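Local structure of sulfotransferase (Mycobacterium tuberculosis, 2ZQ5) at residues I90-V96 and Y246-V252; E38-L43 and S195-W199; V258-M262 and V377-F381; L325-A329 and R344-T348. The protein probably transfers a sulfuryl group from the donor PAPS to an acceptor molecule. One frame throughout, in Å; residues are numbered along the deposited sequence.

Interaction 1: residues I90-V96 and Y246-V252; sequences IKRPIFV and YPDALVV
The local axes of parallel strands 94-96 and 250-252 approach to 4.6 Å at 20°, pairing Ile94 with Leu250, Phe95 with Val251 and Val96 with Val252. The ladder is Leu250 N to Pro93 O (2.9 Å), Phe95 N to Leu250 O (2.8 Å) and Val252 N to Phe95 O (2.8 Å). Beta-branched Ile94, Val96, Val251 and Val252 suit extended strands; Leu250 (m, t), unbranched at CB, brings CD1 4.1 Å from CG1 of Ile94 (m, t) and over one guanidinium face of Arg92 (m, t, p), whose NH2 bonds Phe335 O. On the other face Phe95, chi1 m, sets its ring obliquely against that of Tyr246 (m), centroids 5.0 Å apart; Tyr246 OH bonds His212. Tyr246-Ala249 form a type I turn; Arg92 has left-handed backbone angles (38/60). Arg92 N donates to OD2 of Asp248 (chi1 p), 2.9 Å. Two waters join Asp248 to Ile90 O. Between these adjacent interior strands of the alpha/beta sheet the pairing is buried and apolar, whereas Asp248 and water hold the partly exposed residues before it.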
loop_
_atom_site.group_PDB
_atom_site.type_symbol
_atom_site.label_atom_id
_atom_site.label_comp_id
_atom_site.label_asym_id
_atom_site.label_seq_id
_atom_site.Cartn_x
_atom_site.Cartn_y
_atom_site.Cartn_z
ATOM N N ILE A 90 14.339 -7.950 -11.914
ATOM C CA ILE A 90 13.180 -8.397 -11.149
ATOM C C ILE A 90 12.440 -9.367 -12.066
ATOM O O ILE A 90 11.783 -8.947 -13.017
ATOM C CB ILE A 90 12.245 -7.217 -10.799
ATOM C CG1 ILE A 90 13.034 -6.102 -10.103
ATOM C CG2 ILE A 90 11.107 -7.702 -9.910
ATOM C CD1 ILE A 90 13.642 -6.500 -8.771
ATOM N N LYS A 91 12.554 -10.662 -11.787
ATOM C CA LYS A 91 11.916 -11.670 -12.625
ATOM C C LYS A 91 10.617 -12.248 -12.083
ATOM O O LYS A 91 10.556 -12.734 -10.953
ATOM C CB LYS A 91 12.896 -12.817 -12.909
ATOM C CG LYS A 91 14.131 -12.394 -13.694
ATOM C CD LYS A 91 13.745 -11.798 -15.041
ATOM C CE LYS A 91 14.966 -11.337 -15.823
ATOM N NZ LYS A 91 14.585 -10.732 -17.131
ATOM N N ARG A 92 9.588 -12.196 -12.924
ATOM C CA ARG A 92 8.261 -12.713 -12.606
ATOM C C ARG A 92 7.811 -12.482 -11.165
ATOM O O ARG A 92 7.549 -13.431 -10.417
ATOM C CB ARG A 92 8.189 -14.207 -12.945
ATOM C CG ARG A 92 8.508 -14.525 -14.407
ATOM C CD ARG A 92 8.293 -16.004 -14.702
ATOM N NE ARG A 92 6.879 -16.342 -14.853
ATOM C CZ ARG A 92 6.372 -17.547 -14.612
ATOM N NH1 ARG A 92 7.161 -18.528 -14.199
ATOM N NH2 ARG A 92 5.079 -17.776 -14.793
ATOM N N PRO A 93 7.725 -11.209 -10.752
ATOM C CA PRO A 93 7.295 -10.877 -9.391
ATOM C C PRO A 93 5.810 -11.177 -9.230
ATOM O O PRO A 93 5.061 -11.169 -10.212
ATOM C CB PRO A 93 7.588 -9.381 -9.295
ATOM C CG PRO A 93 7.363 -8.910 -10.720
ATOM C CD PRO A 93 8.075 -9.992 -11.507
ATOM N N ILE A 94 5.391 -11.451 -8.000
ATOM C CA ILE A 94 3.987 -11.720 -7.712
ATOM C C ILE A 94 3.373 -10.492 -7.050
ATOM O O ILE A 94 3.928 -9.946 -6.092
ATOM C CB ILE A 94 3.815 -12.923 -6.762
ATOM C CG1 ILE A 94 4.288 -14.203 -7.455
ATOM C CG2 ILE A 94 2.354 -13.051 -6.338
ATOM C CD1 ILE A 94 4.245 -15.432 -6.570
ATOM N N PHE A 95 2.234 -10.059 -7.582
ATOM C CA PHE A 95 1.505 -8.913 -7.051
ATOM C C PHE A 95 0.135 -9.355 -6.564
ATOM O O PHE A 95 -0.649 -9.926 -7.326
ATOM C CB PHE A 95 1.323 -7.850 -8.135
ATOM C CG PHE A 95 2.556 -7.040 -8.409
ATOM C CD1 PHE A 95 2.735 -5.802 -7.802
ATOM C CD2 PHE A 95 3.539 -7.509 -9.276
ATOM C CE1 PHE A 95 3.879 -5.040 -8.055
ATOM C CE2 PHE A 95 4.686 -6.753 -9.534
ATOM C CZ PHE A 95 4.853 -5.519 -8.923
ATOM N N VAL A 96 -0.144 -9.106 -5.290
ATOM C CA VAL A 96 -1.434 -9.443 -4.713
ATOM C C VAL A 96 -2.227 -8.151 -4.580
ATOM O O VAL A 96 -1.687 -7.117 -4.185
ATOM C CB VAL A 96 -1.288 -10.062 -3.302
ATOM C CG1 VAL A 96 -2.667 -10.330 -2.699
ATOM C CG2 VAL A 96 -0.484 -11.349 -3.375
ATOM N N TYR A 246 6.556 -4.132 -15.078
ATOM C CA TYR A 246 6.851 -5.539 -14.814
ATOM C C TYR A 246 6.051 -6.366 -15.822
ATOM O O TYR A 246 5.035 -6.971 -15.477
ATOM C CB TYR A 246 6.404 -5.899 -13.396
ATOM C CG TYR A 246 6.960 -5.012 -12.301
ATOM C CD1 TYR A 246 8.242 -5.216 -11.793
ATOM C CD2 TYR A 246 6.186 -3.994 -11.742
ATOM C CE1 TYR A 246 8.739 -4.435 -10.749
ATOM C CE2 TYR A 246 6.675 -3.204 -10.697
ATOM C CZ TYR A 246 7.951 -3.433 -10.202
ATOM O OH TYR A 246 8.436 -2.685 -9.150
ATOM N N PRO A 247 6.506 -6.412 -17.084
ATOM C CA PRO A 247 5.828 -7.158 -18.151
ATOM C C PRO A 247 5.500 -8.622 -17.872
ATOM O O PRO A 247 4.505 -9.146 -18.381
ATOM C CB PRO A 247 6.781 -7.001 -19.337
ATOM C CG PRO A 247 7.434 -5.678 -19.074
ATOM C CD PRO A 247 7.717 -5.747 -17.596
ATOM N N ASP A 248 6.335 -9.273 -17.070
ATOM C CA ASP A 248 6.156 -10.683 -16.734
ATOM C C ASP A 248 5.526 -10.912 -15.361
ATOM O O ASP A 248 5.634 -12.001 -14.800
ATOM C CB ASP A 248 7.513 -11.387 -16.784
ATOM C CG ASP A 248 8.513 -10.794 -15.800
ATOM O OD1 ASP A 248 8.190 -9.763 -15.166
ATOM O OD2 ASP A 248 9.624 -11.352 -15.665
ATOM N N ALA A 249 4.859 -9.894 -14.827
ATOM C CA ALA A 249 4.243 -10.007 -13.509
ATOM C C ALA A 249 3.172 -11.085 -13.394
ATOM O O ALA A 249 2.474 -11.403 -14.361
ATOM C CB ALA A 249 3.652 -8.662 -13.092
ATOM N N LEU A 250 3.062 -11.644 -12.193
ATOM C CA LEU A 250 2.065 -12.659 -11.876
ATOM C C LEU A 250 1.142 -11.942 -10.898
ATOM O O LEU A 250 1.550 -11.589 -9.792
ATOM C CB LEU A 250 2.731 -13.868 -11.215
ATOM C CG LEU A 250 3.864 -14.491 -12.034
ATOM C CD1 LEU A 250 4.485 -15.637 -11.253
ATOM C CD2 LEU A 250 3.326 -14.980 -13.375
ATOM N N VAL A 251 -0.099 -11.721 -11.313
ATOM C CA VAL A 251 -1.055 -10.985 -10.496
ATOM C C VAL A 251 -2.160 -11.857 -9.915
ATOM O O VAL A 251 -2.822 -12.599 -10.640
ATOM C CB VAL A 251 -1.694 -9.860 -11.332
ATOM C CG1 VAL A 251 -2.589 -9.002 -10.459
ATOM C CG2 VAL A 251 -0.607 -9.013 -11.979
ATOM N N VAL A 252 -2.353 -11.749 -8.603
ATOM C CA VAL A 252 -3.381 -12.503 -7.893
ATOM C C VAL A 252 -4.377 -11.530 -7.275
ATOM O O VAL A 252 -3.994 -10.655 -6.498
ATOM C CB VAL A 252 -2.782 -13.356 -6.749
ATOM C CG1 VAL A 252 -3.885 -14.140 -6.052
ATOM C CG2 VAL A 252 -1.723 -14.295 -7.296
HETATM O O HOH W 1 9.517 -7.750 -13.905
HETATM O O HOH W 2 11.721 -9.653 -15.914
HETATM O O HOH W 3 5.186 -14.388 -16.293
#

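Interaction 2: residues E38-L43 and S195-W199; sequences EALGVL and SYADW
Trp199, Tyr196 and Val42 carry this contact between helices 36-50 and 194-201, whose local axes run at 147° and approach to 9.5 Å; Leu43 and Tyr196 have the nearest CA atoms, 5.4 Å apart. Trp199 (chi1 t, chi2 83°) lays its indole beside the other helix. Val42 CG2 stands 3.9 Å from the centroid of the Trp199 five-membered ring, nearly on its normal, a CH-pi contact, while Ala39 CB, small enough to admit the ring, lies 3.5 Å from Trp199 CH2. Trp199 NE1 donates to Glu38 OE2 at 2.8 Å, so an extended glutamate (t, t) satisfies the indole at the exposed margin. Tyr196 (chi1 t, chi2 80°) takes Leu43 CD1 over its face, 3.8 Å from the ring centroid, and its OH bonds Leu182 O. Val42, chi1 t, fits between the aromatics: Val42 CG1 is 4.0 Å from Tyr196 CD1 and 3.8 Å from Trp199 CB. This is a roughly antiparallel helix-helix contact, aromatics on aliphatics, in the helical part of an alpha/beta protein.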
loop_
_atom_site.group_PDB
_atom_site.type_symbol
_atom_site.label_atom_id
_atom_site.label_comp_id
_atom_site.label_asym_id
_atom_site.label_seq_id
_atom_site.Cartn_x
_atom_site.Cartn_y
_atom_site.Cartn_z
ATOM N N GLU A 38 3.338 17.979 -8.578
ATOM C CA GLU A 38 1.956 18.286 -8.941
ATOM C C GLU A 38 1.023 17.497 -8.031
ATOM O O GLU A 38 0.027 18.025 -7.535
ATOM C CB GLU A 38 1.653 17.911 -10.398
ATOM C CG GLU A 38 0.295 18.447 -10.872
ATOM C CD GLU A 38 -0.194 17.833 -12.177
ATOM O OE1 GLU A 38 0.633 17.327 -12.959
ATOM O OE2 GLU A 38 -1.420 17.870 -12.429
ATOM N N ALA A 39 1.350 16.227 -7.819
ATOM C CA ALA A 39 0.535 15.365 -6.973
ATOM C C ALA A 39 0.409 15.946 -5.568
ATOM O O ALA A 39 -0.687 16.009 -5.014
ATOM C CB ALA A 39 1.143 13.965 -6.915
ATOM N N LEU A 40 1.530 16.377 -4.995
ATOM C CA LEU A 40 1.516 16.945 -3.653
ATOM C C LEU A 40 0.653 18.206 -3.597
ATOM O O LEU A 40 -0.107 18.400 -2.650
ATOM C CB LEU A 40 2.947 17.259 -3.199
ATOM C CG LEU A 40 3.108 17.829 -1.786
ATOM C CD1 LEU A 40 2.437 16.917 -0.761
ATOM C CD2 LEU A 40 4.591 17.983 -1.482
ATOM N N GLY A 41 0.767 19.051 -4.616
ATOM C CA GLY A 41 -0.020 20.272 -4.650
ATOM C C GLY A 41 -1.509 19.995 -4.709
ATOM O O GLY A 41 -2.299 20.627 -4.007
ATOM N N VAL A 42 -1.897 19.049 -5.556
ATOM C CA VAL A 42 -3.302 18.680 -5.690
ATOM C C VAL A 42 -3.816 18.079 -4.384
ATOM O O VAL A 42 -4.925 18.379 -3.941
ATOM C CB VAL A 42 -3.495 17.664 -6.836
ATOM C CG1 VAL A 42 -4.909 17.102 -6.810
ATOM C CG2 VAL A 42 -3.225 18.339 -8.172
ATOM N N LEU A 43 -2.999 17.239 -3.759
ATOM C CA LEU A 43 -3.379 16.606 -2.507
ATOM C C LEU A 43 -3.547 17.642 -1.389
ATOM O O LEU A 43 -4.506 17.576 -0.616
ATOM C CB LEU A 43 -2.330 15.558 -2.119
ATOM C CG LEU A 43 -2.583 14.704 -0.874
ATOM C CD1 LEU A 43 -3.909 13.968 -0.984
ATOM C CD2 LEU A 43 -1.437 13.715 -0.721
ATOM N N SER A 195 -11.281 15.744 -4.830
ATOM C CA SER A 195 -10.557 16.432 -5.889
ATOM C C SER A 195 -9.267 15.687 -6.205
ATOM O O SER A 195 -8.852 15.606 -7.361
ATOM C CB SER A 195 -10.254 17.876 -5.485
ATOM O OG SER A 195 -11.459 18.601 -5.294
ATOM N N TYR A 196 -8.632 15.136 -5.178
ATOM C CA TYR A 196 -7.405 14.385 -5.406
ATOM C C TYR A 196 -7.743 13.025 -6.015
ATOM O O TYR A 196 -7.064 12.568 -6.935
ATOM C CB TYR A 196 -6.623 14.195 -4.102
ATOM C CG TYR A 196 -5.419 13.289 -4.254
ATOM C CD1 TYR A 196 -4.213 13.763 -4.785
ATOM C CD2 TYR A 196 -5.503 11.939 -3.907
ATOM C CE1 TYR A 196 -3.116 12.903 -4.965
ATOM C CE2 TYR A 196 -4.427 11.081 -4.085
ATOM C CZ TYR A 196 -3.240 11.565 -4.612
ATOM O OH TYR A 196 -2.191 10.687 -4.779
ATOM N N ALA A 197 -8.791 12.381 -5.507
ATOM C CA ALA A 197 -9.196 11.083 -6.036
ATOM C C ALA A 197 -9.491 11.197 -7.535
ATOM O O ALA A 197 -9.093 10.339 -8.323
ATOM C CB ALA A 197 -10.434 10.572 -5.289
ATOM N N ASP A 198 -10.185 12.268 -7.912
ATOM C CA ASP A 198 -10.548 12.529 -9.303
ATOM C C ASP A 198 -9.301 12.756 -10.149
ATOM O O ASP A 198 -9.166 12.203 -11.242
ATOM C CB ASP A 198 -11.446 13.767 -9.376
ATOM C CG ASP A 198 -11.763 14.180 -10.804
ATOM O OD1 ASP A 198 -12.477 13.428 -11.495
ATOM O OD2 ASP A 198 -11.293 15.257 -11.231
ATOM N N TRP A 199 -8.394 13.582 -9.638
ATOM C CA TRP A 199 -7.152 13.877 -10.335
ATOM C C TRP A 199 -6.362 12.585 -10.541
ATOM O O TRP A 199 -5.894 12.291 -11.641
ATOM C CB TRP A 199 -6.322 14.870 -9.510
ATOM C CG TRP A 199 -4.974 15.183 -10.096
ATOM C CD1 TRP A 199 -4.694 16.100 -11.069
ATOM C CD2 TRP A 199 -3.729 14.554 -9.768
ATOM N NE1 TRP A 199 -3.349 16.080 -11.366
ATOM C CE2 TRP A 199 -2.736 15.139 -10.582
ATOM C CE3 TRP A 199 -3.358 13.549 -8.863
ATOM C CZ2 TRP A 199 -1.391 14.752 -10.519
ATOM C CZ3 TRP A 199 -2.020 13.163 -8.800
ATOM C CH2 TRP A 199 -1.055 13.765 -9.626
#

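Interaction 3: residues V258-M262 and V377-F381; sequences VETIM and VKERF
Phe381 presents one ring face to Val258 CG1, which sits 3.6 Å from the ring centroid and 5° off its normal, a CH-pi contact; Val258 CG2 is 3.6 Å from Phe381 CD1. The valine has chi1 t and the phenylalanine chi1 m with chi2 -91°, and Phe381 is the first residue beyond helix 374-380. Nearby, Met262 (t, p, p) curls its flexible thioether so that Met262 CE comes within 3.8 Å of Phe381 CE2. Val258-Thr260 have helical backbone angles, and Ile261 is the N-cap of helix 262-272, so the contact fastens the turn linking strand 250-255 to that helix, a beta-alpha connection of the alpha/beta fold, to the C-terminal helix. Leu297 of helix 282-304 also touches Phe381. A turn earlier, Val377, chi1 t, points its CG1 at the backbone: Val377 CG1 to Glu259 CA is 3.4 Å, with their CA atoms 5.3 Å apart. The carboxylate carbon CD of Glu259 (chi1 p) makes a van der Waals contact, 3.6 Å, with aliphatic CG of Lys378 (chi1 m), while the lysine's end leads away.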
loop_
_atom_site.group_PDB
_atom_site.type_symbol
_atom_site.label_atom_id
_atom_site.label_comp_id
_atom_site.label_asym_id
_atom_site.label_seq_id
_atom_site.Cartn_x
_atom_site.Cartn_y
_atom_site.Cartn_z
ATOM N N VAL A 258 -18.685 -7.671 -2.042
ATOM C CA VAL A 258 -18.498 -6.398 -1.361
ATOM C C VAL A 258 -19.586 -6.004 -0.369
ATOM O O VAL A 258 -19.294 -5.356 0.636
ATOM C CB VAL A 258 -18.262 -5.269 -2.399
ATOM C CG1 VAL A 258 -18.026 -3.935 -1.697
ATOM C CG2 VAL A 258 -17.048 -5.622 -3.264
ATOM N N GLU A 259 -20.830 -6.401 -0.618
ATOM C CA GLU A 259 -21.893 -6.048 0.315
ATOM C C GLU A 259 -21.671 -6.685 1.689
ATOM O O GLU A 259 -22.253 -6.242 2.679
ATOM C CB GLU A 259 -23.272 -6.453 -0.235
ATOM C CG GLU A 259 -23.507 -7.954 -0.334
ATOM C CD GLU A 259 -23.094 -8.532 -1.675
ATOM O OE1 GLU A 259 -22.195 -7.964 -2.327
ATOM O OE2 GLU A 259 -23.664 -9.569 -2.073
ATOM N N THR A 260 -20.822 -7.710 1.756
ATOM C CA THR A 260 -20.552 -8.376 3.029
ATOM C C THR A 260 -19.376 -7.771 3.791
ATOM O O THR A 260 -19.106 -8.168 4.923
ATOM C CB THR A 260 -20.277 -9.892 2.849
ATOM O OG1 THR A 260 -19.044 -10.084 2.146
ATOM C CG2 THR A 260 -21.406 -10.549 2.078
ATOM N N ILE A 261 -18.680 -6.816 3.180
ATOM C CA ILE A 261 -17.537 -6.186 3.841
ATOM C C ILE A 261 -17.536 -4.656 3.840
ATOM O O ILE A 261 -16.739 -4.041 4.550
ATOM C CB ILE A 261 -16.188 -6.657 3.227
ATOM C CG1 ILE A 261 -16.172 -6.399 1.715
ATOM C CG2 ILE A 261 -15.960 -8.133 3.528
ATOM C CD1 ILE A 261 -14.815 -6.634 1.072
ATOM N N MET A 262 -18.420 -4.037 3.061
ATOM C CA MET A 262 -18.463 -2.576 2.985
ATOM C C MET A 262 -18.595 -1.903 4.353
ATOM O O MET A 262 -17.891 -0.933 4.639
ATOM C CB MET A 262 -19.598 -2.119 2.060
ATOM C CG MET A 262 -19.694 -0.597 1.868
ATOM S SD MET A 262 -18.162 0.251 1.347
ATOM C CE MET A 262 -18.041 -0.258 -0.351
ATOM N N VAL A 377 -25.127 -1.398 -2.247
ATOM C CA VAL A 377 -23.813 -1.991 -2.454
ATOM C C VAL A 377 -23.837 -3.052 -3.554
ATOM O O VAL A 377 -22.954 -3.081 -4.411
ATOM C CB VAL A 377 -23.262 -2.597 -1.149
ATOM C CG1 VAL A 377 -21.823 -3.053 -1.354
ATOM C CG2 VAL A 377 -23.320 -1.565 -0.036
ATOM N N LYS A 378 -24.847 -3.918 -3.545
ATOM C CA LYS A 378 -24.935 -4.950 -4.575
ATOM C C LYS A 378 -25.082 -4.322 -5.956
ATOM O O LYS A 378 -24.556 -4.840 -6.943
ATOM C CB LYS A 378 -26.109 -5.894 -4.302
ATOM C CG LYS A 378 -25.872 -6.833 -3.128
ATOM C CD LYS A 378 -27.019 -7.824 -2.949
ATOM C CE LYS A 378 -28.303 -7.122 -2.535
ATOM N NZ LYS A 378 -29.418 -8.086 -2.306
ATOM N N GLU A 379 -25.795 -3.201 -6.019
ATOM C CA GLU A 379 -26.002 -2.485 -7.275
ATOM C C GLU A 379 -24.703 -1.848 -7.784
ATOM O O GLU A 379 -24.320 -2.041 -8.938
ATOM C CB GLU A 379 -27.069 -1.400 -7.079
ATOM C CG GLU A 379 -27.141 -0.353 -8.190
ATOM C CD GLU A 379 -27.882 -0.823 -9.428
ATOM O OE1 GLU A 379 -28.203 -2.025 -9.538
ATOM O OE2 GLU A 379 -28.145 0.025 -10.308
ATOM N N ARG A 380 -24.026 -1.096 -6.917
ATOM C CA ARG A 380 -22.788 -0.421 -7.294
ATOM C C ARG A 380 -21.694 -1.407 -7.694
ATOM O O ARG A 380 -20.888 -1.129 -8.581
ATOM C CB ARG A 380 -22.295 0.454 -6.132
ATOM C CG ARG A 380 -21.175 1.429 -6.500
ATOM C CD ARG A 380 -21.656 2.444 -7.532
ATOM N NE ARG A 380 -20.680 3.493 -7.811
ATOM C CZ ARG A 380 -20.455 4.543 -7.026
ATOM N NH1 ARG A 380 -21.139 4.698 -5.900
ATOM N NH2 ARG A 380 -19.547 5.445 -7.374
ATOM N N PHE A 381 -21.680 -2.567 -7.045
ATOM C CA PHE A 381 -20.668 -3.572 -7.330
ATOM C C PHE A 381 -21.127 -4.737 -8.199
ATOM O O PHE A 381 -20.502 -5.797 -8.208
ATOM C CB PHE A 381 -20.078 -4.070 -6.008
ATOM C CG PHE A 381 -19.243 -3.033 -5.309
ATOM C CD1 PHE A 381 -17.876 -2.952 -5.549
ATOM C CD2 PHE A 381 -19.836 -2.084 -4.479
ATOM C CE1 PHE A 381 -17.108 -1.937 -4.981
ATOM C CE2 PHE A 381 -19.080 -1.061 -3.904
ATOM C CZ PHE A 381 -17.712 -0.987 -4.156
#

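Interaction 4: residues L325-A329 and R344-T348; sequences LGTVA and RQAMT
Leu325, in the first turn of helix 324-334, opens the contact with helix 341-348, which crosses at 141°, the local axes 11.3 Å apart at closest approach. That wide spacing leaves room for long side chains between the backbones. Leu325 (m, m) reaches across: Leu325 CD1 lies 3.8 Å from Met347 CB, and Leu325 CG is 4.3 Å from Thr348 CG2. The guanidinium of Arg344 (m, t, p) folds back along the same leucine in van der Waals contact, with Leu325 CD1 over one of its faces and Leu325 CB 4.1 Å from Arg344 NH2; Arg344 is partly exposed, which suits its charge. One turn on, Val328, chi1 t, points toward helix 341-348, and Val328 CG1 meets Met347 SD at 3.7 Å. Met347 (m, t, t) is extended, suited to bridging the gap, and both residues also touch Leu110 of helix 104-111. Ala329 brings its CB to 4.4 Å from Arg344 NH1. At the far helix's C-terminal end, Thr348 OG1 bonds back to Gln345 O at 2.6 Å. Two successive helices, meeting roughly antiparallel largely through apolar side chains, with Arg344 and Thr348 at the edge, make a helical hairpin that packs on helix 104-111 of the alpha/beta fold.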
loop_
_atom_site.group_PDB
_atom_site.type_symbol
_atom_site.label_atom_id
_atom_site.label_comp_id
_atom_site.label_asym_id
_atom_site.label_seq_id
_atom_site.Cartn_x
_atom_site.Cartn_y
_atom_site.Cartn_z
ATOM N N LEU A 325 -3.053 -23.456 2.435
ATOM C CA LEU A 325 -2.007 -24.162 1.704
ATOM C C LEU A 325 -2.471 -24.725 0.366
ATOM O O LEU A 325 -1.717 -24.725 -0.606
ATOM C CB LEU A 325 -1.424 -25.284 2.568
ATOM C CG LEU A 325 -0.383 -24.874 3.615
ATOM C CD1 LEU A 325 0.865 -24.364 2.910
ATOM C CD2 LEU A 325 -0.953 -23.812 4.541
ATOM N N GLY A 326 -3.707 -25.208 0.313
ATOM C CA GLY A 326 -4.225 -25.750 -0.931
ATOM C C GLY A 326 -4.386 -24.656 -1.969
ATOM O O GLY A 326 -4.118 -24.859 -3.156
ATOM N N THR A 327 -4.833 -23.488 -1.517
ATOM C CA THR A 327 -5.022 -22.350 -2.406
ATOM C C THR A 327 -3.671 -21.894 -2.947
ATOM O O THR A 327 -3.520 -21.663 -4.145
ATOM C CB THR A 327 -5.686 -21.177 -1.665
ATOM O OG1 THR A 327 -6.970 -21.587 -1.180
ATOM C CG2 THR A 327 -5.861 -19.986 -2.597
ATOM N N VAL A 328 -2.693 -21.771 -2.055
ATOM C CA VAL A 328 -1.351 -21.357 -2.446
ATOM C C VAL A 328 -0.751 -22.372 -3.413
ATOM O O VAL A 328 -0.085 -22.004 -4.379
ATOM C CB VAL A 328 -0.425 -21.230 -1.219
ATOM C CG1 VAL A 328 1.007 -20.961 -1.669
ATOM C CG2 VAL A 328 -0.914 -20.109 -0.319
ATOM N N ALA A 329 -0.990 -23.652 -3.148
ATOM C CA ALA A 329 -0.471 -24.706 -4.008
ATOM C C ALA A 329 -1.034 -24.560 -5.415
ATOM O O ALA A 329 -0.332 -24.796 -6.396
ATOM C CB ALA A 329 -0.827 -26.076 -3.440
ATOM N N ARG A 344 6.485 -24.709 2.138
ATOM C CA ARG A 344 5.264 -25.201 2.761
ATOM C C ARG A 344 5.360 -25.126 4.280
ATOM O O ARG A 344 4.413 -24.716 4.949
ATOM C CB ARG A 344 4.986 -26.646 2.336
ATOM C CG ARG A 344 4.692 -26.818 0.855
ATOM C CD ARG A 344 4.306 -28.254 0.535
ATOM N NE ARG A 344 3.050 -28.645 1.171
ATOM C CZ ARG A 344 1.858 -28.149 0.852
ATOM N NH1 ARG A 344 1.749 -27.237 -0.104
ATOM N NH2 ARG A 344 0.772 -28.565 1.489
ATOM N N GLN A 345 6.507 -25.524 4.823
ATOM C CA GLN A 345 6.702 -25.491 6.268
ATOM C C GLN A 345 6.599 -24.062 6.790
ATOM O O GLN A 345 5.895 -23.799 7.765
ATOM C CB GLN A 345 8.066 -26.080 6.643
ATOM C CG GLN A 345 8.334 -26.085 8.144
ATOM C CD GLN A 345 9.650 -26.743 8.511
ATOM O OE1 GLN A 345 9.858 -27.930 8.256
ATOM N NE2 GLN A 345 10.550 -25.970 9.109
ATOM N N ALA A 346 7.301 -23.141 6.134
ATOM C CA ALA A 346 7.283 -21.740 6.535
ATOM C C ALA A 346 5.864 -21.185 6.475
ATOM O O ALA A 346 5.473 -20.354 7.294
ATOM C CB ALA A 346 8.204 -20.926 5.631
ATOM N N MET A 347 5.092 -21.657 5.500
ATOM C CA MET A 347 3.717 -21.210 5.327
ATOM C C MET A 347 2.770 -21.763 6.389
ATOM O O MET A 347 1.820 -21.091 6.786
ATOM C CB MET A 347 3.211 -21.598 3.938
ATOM C CG MET A 347 3.862 -20.814 2.814
ATOM S SD MET A 347 3.280 -21.328 1.196
ATOM C CE MET A 347 4.459 -20.491 0.132
ATOM N N THR A 348 3.023 -22.987 6.843
ATOM C CA THR A 348 2.175 -23.597 7.863
ATOM C C THR A 348 2.353 -22.867 9.190
ATOM O O THR A 348 1.496 -22.943 10.070
ATOM C CB THR A 348 2.513 -25.091 8.070
ATOM O OG1 THR A 348 3.856 -25.221 8.550
ATOM C CG2 THR A 348 2.365 -25.856 6.765
#

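How the interactions relate
Interaction 1 is the one that joins strands, and it alone of the four has a backbone hydrogen-bond ladder; the other three rest mainly on side chains. Interactions 1 and 3 are buried, whereas 2 and 4 are partly buried; all four include polar or charged residues. Strand 250-255 belongs to interaction 1 and leads into the turn of interaction 3, whose centre is about 28 Å away. Interaction 4 is nested within the loop closed by interaction 3, and helix 104-111 touches both interactions 1 and 4. Interactions 2 and 4 lie on opposite sides of the chain's centre, centres about 41 Å apart. Aromatic faces meet aliphatic groups in 2 and 3, while interaction 4 relies on leucine, valine and methionine, with an arginine guanidinium against the leucine.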